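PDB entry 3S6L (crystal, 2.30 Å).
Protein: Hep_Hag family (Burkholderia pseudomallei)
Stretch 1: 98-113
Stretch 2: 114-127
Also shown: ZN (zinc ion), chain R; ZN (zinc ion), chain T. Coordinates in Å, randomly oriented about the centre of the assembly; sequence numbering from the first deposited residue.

Stretch 1 98-113: QGALASGTDSTALGAH
Stretch 2, residues 114-127: STAAAPNSAAIGAN

Residues 98-113 and 114-127 are successive coils of one chain, repeating nearly the same path fourteen residues later. Strands 101-102 and 108-110 pair in parallel with 115-116 and 122-124; for the longer pair the axes approach to 4.7 Å at 5°. Leu101 faces Thr115, Thr108 faces Ala122 and Leu110 faces Ile124, with CA-CA spacings of 4.7 to 5.0 Å. The ladder alternates direction: Leu101 N donates to Ser114 O (2.9 Å), Ala116 N to Leu101 O (2.9 Å), Ala123 N to Thr108 O (2.9 Å), Leu110 N to Ala123 O (2.8 Å) and Gly125 N to Leu110 O (2.8 Å).

Type II turns at 104-107, 111-114 and 118-121 reverse the chain. Their third residues, Asp106, His113 and Asn120, adopt phi near 60° and psi of 25-31°. Hydrogen bonds also link the coils at these corners, Asn120 N donating to Thr105 O (2.8 Å) and Asn127 N to Ala112 O (2.9 Å). Gly111 (phi/psi 136/147) needs glycine: a CB would jam against the preceding carbonyl and clash with Gly125 C.

Each turn closes with a serine in the p rotamer, short enough to fold back onto the turn's first carbonyl: Ser107 OG to Gly104 O (2.8 Å), Ser114 OG to Gly111 O (2.6 Å), Ser121 OG to Ala118 O (2.7 Å). Ala109 and Ala116 point inward from facing ladders, and their small side chains meet across the interior, CB to CB 4.0 Å. On the outer face of the longer ladder Leu110 (m, t) packs CD1 against Ile124 CD1 (m, m) at 3.5 Å, branched chains filling buried space. Thr115 (m) uses OG1 to bind two waters. The imidazole of His113 (m) suits metal binding: its NE2 and Gln98 OE1 each lie 2.1 Å from one zinc, while Asp106 OD1 lies 2.4 Å from the other ZN.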

ATOM      1  N   GLN A  98       2.695   8.779  -3.681  1.00 16.68           N
ATOM      2  CA  GLN A  98       2.927  10.197  -3.504  1.00 18.06           C
ATOM      3  C   GLN A  98       1.700  10.985  -4.001  1.00 18.50           C
ATOM      4  O   GLN A  98       1.211  10.714  -5.112  1.00 18.96           O
ATOM      5  CB  GLN A  98       4.219  10.611  -4.252  1.00 17.96           C
ATOM      6  CG  GLN A  98       4.742  12.016  -3.901  1.00 18.71           C
ATOM      7  CD  GLN A  98       4.286  13.056  -4.914  1.00 22.58           C
ATOM      8  OE1 GLN A  98       4.228  12.750  -6.108  1.00 24.55           O
ATOM      9  NE2 GLN A  98       3.970  14.298  -4.454  1.00 18.34           N
ATOM     10  N   GLY A  99       1.196  11.924  -3.187  1.00 18.63           N
ATOM     11  CA  GLY A  99       0.051  12.802  -3.587  1.00 18.53           C
ATOM     12  C   GLY A  99      -1.265  12.055  -3.794  1.00 19.40           C
ATOM     13  O   GLY A  99      -2.193  12.561  -4.445  1.00 20.39           O
ATOM     14  N   ALA A 100      -1.348  10.826  -3.272  1.00 18.56           N
ATOM     15  CA  ALA A 100      -2.548  10.019  -3.393  1.00 18.33           C
ATOM     16  C   ALA A 100      -3.556  10.573  -2.384  1.00 18.38           C
ATOM     17  O   ALA A 100      -3.169  11.018  -1.310  1.00 17.95           O
ATOM     18  CB  ALA A 100      -2.256   8.549  -3.093  1.00 16.94           C
ATOM     19  N   LEU A 101      -4.837  10.540  -2.729  1.00 17.77           N
ATOM     20  CA  LEU A 101      -5.871  11.068  -1.817  1.00 18.76           C
ATOM     21  C   LEU A 101      -7.045  10.090  -1.742  1.00 17.97           C
ATOM     22  O   LEU A 101      -7.625   9.745  -2.765  1.00 18.71           O
ATOM     23  CB  LEU A 101      -6.359  12.462  -2.239  1.00 18.10           C
ATOM     24  CG  LEU A 101      -7.509  13.083  -1.432  1.00 20.92           C
ATOM     25  CD1 LEU A 101      -7.053  13.532  -0.019  1.00 18.40           C
ATOM     26  CD2 LEU A 101      -8.158  14.269  -2.193  1.00 16.65           C
ATOM     27  N   ALA A 102      -7.344   9.604  -0.545  1.00 17.06           N
ATOM     28  CA  ALA A 102      -8.499   8.762  -0.349  1.00 17.45           C
ATOM     29  C   ALA A 102      -9.397   9.579   0.574  1.00 18.42           C
ATOM     30  O   ALA A 102      -9.194   9.602   1.789  1.00 17.73           O
ATOM     31  CB  ALA A 102      -8.085   7.425   0.306  1.00 16.25           C
ATOM     32  N   SER A 103     -10.367  10.272  -0.015  1.00 18.88           N
ATOM     33  CA  SER A 103     -11.147  11.239   0.746  1.00 20.41           C
ATOM     34  C   SER A 103     -12.540  10.713   1.063  1.00 20.50           C
ATOM     35  O   SER A 103     -13.113  11.135   2.023  1.00 21.14           O
ATOM     36  CB  SER A 103     -11.238  12.574   0.015  1.00 19.80           C
ATOM     37  OG  SER A 103     -11.798  12.336  -1.247  1.00 23.84           O
ATOM     38  N   GLY A 104     -13.069   9.801   0.240  1.00 20.97           N
ATOM     39  CA  GLY A 104     -14.370   9.179   0.493  1.00 21.30           C
ATOM     40  C   GLY A 104     -14.317   8.334   1.759  1.00 21.86           C
ATOM     41  O   GLY A 104     -13.260   7.768   2.110  1.00 19.98           O
ATOM     42  N   THR A 105     -15.439   8.274   2.474  1.00 21.95           N
ATOM     43  CA  THR A 105     -15.583   7.270   3.543  1.00 22.63           C
ATOM     44  C   THR A 105     -15.263   5.885   2.966  1.00 22.22           C
ATOM     45  O   THR A 105     -15.805   5.505   1.924  1.00 21.50           O
ATOM     46  CB  THR A 105     -17.030   7.308   4.099  1.00 23.87           C
ATOM     47  OG1 THR A 105     -17.264   8.608   4.672  1.00 25.60           O
ATOM     48  CG2 THR A 105     -17.279   6.215   5.151  1.00 24.47           C
ATOM     49  N   ASP A 106     -14.369   5.136   3.621  1.00 22.55           N
ATOM     50  CA  ASP A 106     -14.106   3.749   3.231  1.00 21.98           C
ATOM     51  C   ASP A 106     -13.521   3.642   1.835  1.00 21.30           C
ATOM     52  O   ASP A 106     -13.746   2.643   1.125  1.00 20.81           O
ATOM     53  CB  ASP A 106     -15.404   2.915   3.315  1.00 23.29           C
ATOM     54  CG  ASP A 106     -15.778   2.567   4.737  1.00 26.22           C
ATOM     55  OD1 ASP A 106     -14.899   2.584   5.621  1.00 27.33           O
ATOM     56  OD2 ASP A 106     -16.962   2.260   4.970  1.00 34.08           O
ATOM     57  N   SER A 107     -12.767   4.667   1.438  1.00 20.73           N
ATOM     58  CA  SER A 107     -12.148   4.675   0.123  1.00 19.98           C
ATOM     59  C   SER A 107     -10.674   4.226   0.194  1.00 19.19           C
ATOM     60  O   SER A 107     -10.075   4.211   1.249  1.00 18.48           O
ATOM     61  CB  SER A 107     -12.274   6.071  -0.509  1.00 20.39           C
ATOM     62  OG  SER A 107     -11.450   6.999   0.186  1.00 19.66           O
ATOM     63  N   THR A 108     -10.098   3.885  -0.949  1.00 18.69           N
ATOM     64  CA  THR A 108      -8.772   3.318  -0.996  1.00 19.03           C
ATOM     65  C   THR A 108      -8.153   3.807  -2.282  1.00 19.02           C
ATOM     66  O   THR A 108      -8.689   3.546  -3.380  1.00 20.65           O
ATOM     67  CB  THR A 108      -8.833   1.753  -0.966  1.00 18.96           C
ATOM     68  OG1 THR A 108      -9.595   1.330   0.174  1.00 19.12           O
ATOM     69  CG2 THR A 108      -7.444   1.139  -0.895  1.00 18.23           C
ATOM     70  N   ALA A 109      -7.066   4.561  -2.144  1.00 18.18           N
ATOM     71  CA  ALA A 109      -6.362   5.156  -3.282  1.00 18.21           C
ATOM     72  C   ALA A 109      -4.974   4.575  -3.361  1.00 18.25           C
ATOM     73  O   ALA A 109      -4.158   4.811  -2.455  1.00 18.91           O
ATOM     74  CB  ALA A 109      -6.295   6.697  -3.149  1.00 17.36           C
ATOM     75  N   LEU A 110      -4.698   3.844  -4.446  1.00 18.07           N
ATOM     76  CA  LEU A 110      -3.441   3.098  -4.613  1.00 17.80           C
ATOM     77  C   LEU A 110      -2.685   3.516  -5.873  1.00 17.68           C
ATOM     78  O   LEU A 110      -3.007   3.078  -6.983  1.00 18.50           O
ATOM     79  CB  LEU A 110      -3.763   1.593  -4.639  1.00 17.69           C
ATOM     80  CG  LEU A 110      -4.491   1.071  -3.386  1.00 18.29           C
ATOM     81  CD1 LEU A 110      -5.010  -0.311  -3.626  1.00 18.48           C
ATOM     82  CD2 LEU A 110      -3.603   1.069  -2.170  1.00 17.96           C
ATOM     83  N   GLY A 111      -1.706   4.397  -5.725  1.00 17.66           N
ATOM     84  CA  GLY A 111      -0.956   4.913  -6.873  1.00 17.43           C
ATOM     85  C   GLY A 111      -0.748   6.420  -6.774  1.00 18.32           C
ATOM     86  O   GLY A 111      -1.602   7.146  -6.232  1.00 17.60           O
ATOM     87  N   ALA A 112       0.385   6.889  -7.294  1.00 17.62           N
ATOM     88  CA  ALA A 112       0.759   8.303  -7.193  1.00 18.25           C
ATOM     89  C   ALA A 112      -0.330   9.164  -7.813  1.00 18.63           C
ATOM     90  O   ALA A 112      -0.762   8.890  -8.931  1.00 19.66           O
ATOM     91  CB  ALA A 112       2.094   8.556  -7.898  1.00 17.10           C
ATOM     92  N   HIS A 113      -0.777  10.188  -7.095  1.00 18.51           N
ATOM     93  CA  HIS A 113      -1.801  11.117  -7.616  1.00 19.62           C
ATOM     94  C   HIS A 113      -3.123  10.447  -8.002  1.00 18.96           C
ATOM     95  O   HIS A 113      -3.884  10.989  -8.825  1.00 19.75           O
ATOM     96  CB  HIS A 113      -1.253  11.978  -8.782  1.00 20.34           C
ATOM     97  CG  HIS A 113      -0.025  12.756  -8.421  1.00 22.28           C
ATOM     98  ND1 HIS A 113      -0.071  13.933  -7.697  1.00 24.53           N
ATOM     99  CD2 HIS A 113       1.285  12.506  -8.655  1.00 22.63           C
ATOM    100  CE1 HIS A 113       1.157  14.380  -7.508  1.00 26.29           C
ATOM    101  NE2 HIS A 113       1.997  13.536  -8.085  1.00 27.70           N
ATOM    102  N   SER A 114      -3.414   9.301  -7.395  1.00 18.04           N
ATOM    103  CA  SER A 114      -4.727   8.674  -7.538  1.00 18.75           C
ATOM    104  C   SER A 114      -5.664   9.347  -6.536  1.00 19.05           C
ATOM    105  O   SER A 114      -5.209   9.827  -5.501  1.00 19.81           O
ATOM    106  CB  SER A 114      -4.667   7.180  -7.236  1.00 18.05           C
ATOM    107  OG  SER A 114      -4.198   6.978  -5.891  1.00 19.78           O
ATOM    108  N   THR A 115      -6.957   9.374  -6.846  1.00 18.88           N
ATOM    109  CA  THR A 115      -7.961  10.036  -6.006  1.00 19.35           C
ATOM    110  C   THR A 115      -9.171   9.094  -5.877  1.00 18.96           C
ATOM    111  O   THR A 115      -9.817   8.755  -6.873  1.00 19.79           O
ATOM    112  CB  THR A 115      -8.426  11.427  -6.597  1.00 19.66           C
ATOM    113  OG1 THR A 115      -7.289  12.298  -6.785  1.00 21.46           O
ATOM    114  CG2 THR A 115      -9.473  12.140  -5.668  1.00 18.65           C
ATOM    115  N   ALA A 116      -9.426   8.624  -4.670  1.00 18.31           N
ATOM    116  CA  ALA A 116     -10.623   7.831  -4.401  1.00 19.15           C
ATOM    117  C   ALA A 116     -11.553   8.731  -3.620  1.00 20.28           C
ATOM    118  O   ALA A 116     -11.425   8.867  -2.385  1.00 20.51           O
ATOM    119  CB  ALA A 116     -10.310   6.571  -3.627  1.00 17.46           C
ATOM    120  N   ALA A 117     -12.478   9.349  -4.356  1.00 20.50           N
ATOM    121  CA  ALA A 117     -13.254  10.442  -3.820  1.00 21.93           C
ATOM    122  C   ALA A 117     -14.629  10.013  -3.317  1.00 22.45           C
ATOM    123  O   ALA A 117     -15.125  10.563  -2.349  1.00 23.40           O
ATOM    124  CB  ALA A 117     -13.368  11.580  -4.869  1.00 21.48           C
ATOM    125  N   ALA A 118     -15.248   9.045  -3.990  1.00 22.79           N
ATOM    126  CA  ALA A 118     -16.626   8.636  -3.691  1.00 23.10           C
ATOM    127  C   ALA A 118     -16.618   7.659  -2.510  1.00 22.93           C
ATOM    128  O   ALA A 118     -15.621   6.980  -2.320  1.00 22.74           O
ATOM    129  CB  ALA A 118     -17.270   8.001  -4.921  1.00 21.81           C
ATOM    130  N   PRO A 119     -17.710   7.592  -1.711  1.00 23.57           N
ATOM    131  CA  PRO A 119     -17.752   6.623  -0.592  1.00 23.50           C
ATOM    132  C   PRO A 119     -17.593   5.207  -1.105  1.00 23.59           C
ATOM    133  O   PRO A 119     -18.154   4.879  -2.149  1.00 23.60           O
ATOM    134  CB  PRO A 119     -19.167   6.781  -0.029  1.00 24.11           C
ATOM    135  CG  PRO A 119     -19.956   7.528  -1.152  1.00 24.96           C
ATOM    136  CD  PRO A 119     -18.927   8.426  -1.763  1.00 24.08           C
ATOM    137  N   ASN A 120     -16.809   4.388  -0.399  1.00 23.28           N
ATOM    138  CA  ASN A 120     -16.711   2.969  -0.688  1.00 22.99           C
ATOM    139  C   ASN A 120     -16.100   2.651  -2.061  1.00 21.75           C
ATOM    140  O   ASN A 120     -16.361   1.581  -2.645  1.00 20.13           O
ATOM    141  CB  ASN A 120     -18.096   2.295  -0.535  1.00 23.86           C
ATOM    142  CG  ASN A 120     -17.992   0.821  -0.162  1.00 27.38           C
ATOM    143  OD1 ASN A 120     -17.165   0.429   0.696  1.00 28.41           O
ATOM    144  ND2 ASN A 120     -18.833  -0.014  -0.800  1.00 27.06           N
ATOM    145  N   SER A 121     -15.283   3.581  -2.558  1.00 20.89           N
ATOM    146  CA  SER A 121     -14.660   3.430  -3.864  1.00 20.43           C
ATOM    147  C   SER A 121     -13.198   3.135  -3.736  1.00 20.25           C
ATOM    148  O   SER A 121     -12.632   3.280  -2.642  1.00 21.30           O
ATOM    149  CB  SER A 121     -14.827   4.684  -4.699  1.00 20.78           C
ATOM    150  OG  SER A 121     -14.112   5.767  -4.136  1.00 20.24           O
ATOM    151  N   ALA A 122     -12.598   2.708  -4.849  1.00 19.50           N
ATOM    152  CA  ALA A 122     -11.170   2.526  -4.941  1.00 19.89           C
ATOM    153  C   ALA A 122     -10.608   3.037  -6.252  1.00 19.98           C
ATOM    154  O   ALA A 122     -11.220   2.883  -7.317  1.00 20.43           O
ATOM    155  CB  ALA A 122     -10.779   1.029  -4.735  1.00 20.44           C
ATOM    156  N   ALA A 123      -9.416   3.611  -6.165  1.00 19.80           N
ATOM    157  CA  ALA A 123      -8.709   4.098  -7.340  1.00 20.01           C
ATOM    158  C   ALA A 123      -7.403   3.345  -7.394  1.00 20.20           C
ATOM    159  O   ALA A 123      -6.617   3.417  -6.430  1.00 21.19           O
ATOM    160  CB  ALA A 123      -8.466   5.602  -7.229  1.00 19.53           C
ATOM    161  N   ILE A 124      -7.186   2.614  -8.490  1.00 20.14           N
ATOM    162  CA  ILE A 124      -5.981   1.787  -8.681  1.00 20.93           C
ATOM    163  C   ILE A 124      -5.165   2.339  -9.851  1.00 20.91           C
ATOM    164  O   ILE A 124      -5.664   2.439 -10.983  1.00 21.19           O
ATOM    165  CB  ILE A 124      -6.355   0.315  -9.028  1.00 21.02           C
ATOM    166  CG1 ILE A 124      -7.297  -0.311  -8.002  1.00 23.82           C
ATOM    167  CG2 ILE A 124      -5.138  -0.554  -9.180  1.00 20.99           C
ATOM    168  CD1 ILE A 124      -6.782  -0.255  -6.593  1.00 28.38           C
ATOM    169  N   GLY A 125      -3.910   2.692  -9.593  1.00 20.80           N
ATOM    170  CA  GLY A 125      -3.025   3.110 -10.666  1.00 20.29           C
ATOM    171  C   GLY A 125      -2.737   4.590 -10.566  1.00 20.43           C
ATOM    172  O   GLY A 125      -3.550   5.339 -10.037  1.00 20.47           O
ATOM    173  N   ALA A 126      -1.566   5.001 -11.048  1.00 20.00           N
ATOM    174  CA  ALA A 126      -1.190   6.389 -11.031  1.00 20.97           C
ATOM    175  C   ALA A 126      -2.271   7.266 -11.735  1.00 22.06           C
ATOM    176  O   ALA A 126      -2.789   6.884 -12.807  1.00 23.05           O
ATOM    177  CB  ALA A 126       0.168   6.558 -11.696  1.00 20.51           C
ATOM    178  N   ASN A 127      -2.622   8.406 -11.122  1.00 21.90           N
ATOM    179  CA  ASN A 127      -3.588   9.359 -11.706  1.00 22.33           C
ATOM    180  C   ASN A 127      -5.020   8.821 -11.847  1.00 22.01           C
ATOM    181  O   ASN A 127      -5.873   9.492 -12.443  1.00 22.92           O
ATOM    182  CB  ASN A 127      -3.086   9.858 -13.084  1.00 23.37           C
ATOM    183  CG  ASN A 127      -1.680  10.471 -13.013  1.00 25.72           C
ATOM    184  OD1 ASN A 127      -0.732   9.996 -13.658  1.00 28.84           O
ATOM    185  ND2 ASN A 127      -1.538  11.505 -12.214  1.00 23.31           N
TER
HETATM  186 ZN    ZN R 186       3.989  14.030  -7.741  1.00 46.81          ZN
HETATM  187 ZN    ZN T 188     -15.819   3.246   7.724  0.56 61.98          ZN
HETATM  188  O   HOH W   1      -4.705  12.908  -5.798  1.00  7.70           O
HETATM  189  O   HOH W   2     -12.284   1.309  -0.507  1.00  9.07           O
HETATM  190  O   HOH W   3      -6.143  12.240  -9.119  1.00 19.81           O
HETATM  191  O   HOH W   4     -17.119   4.601   8.740  1.00 14.23           O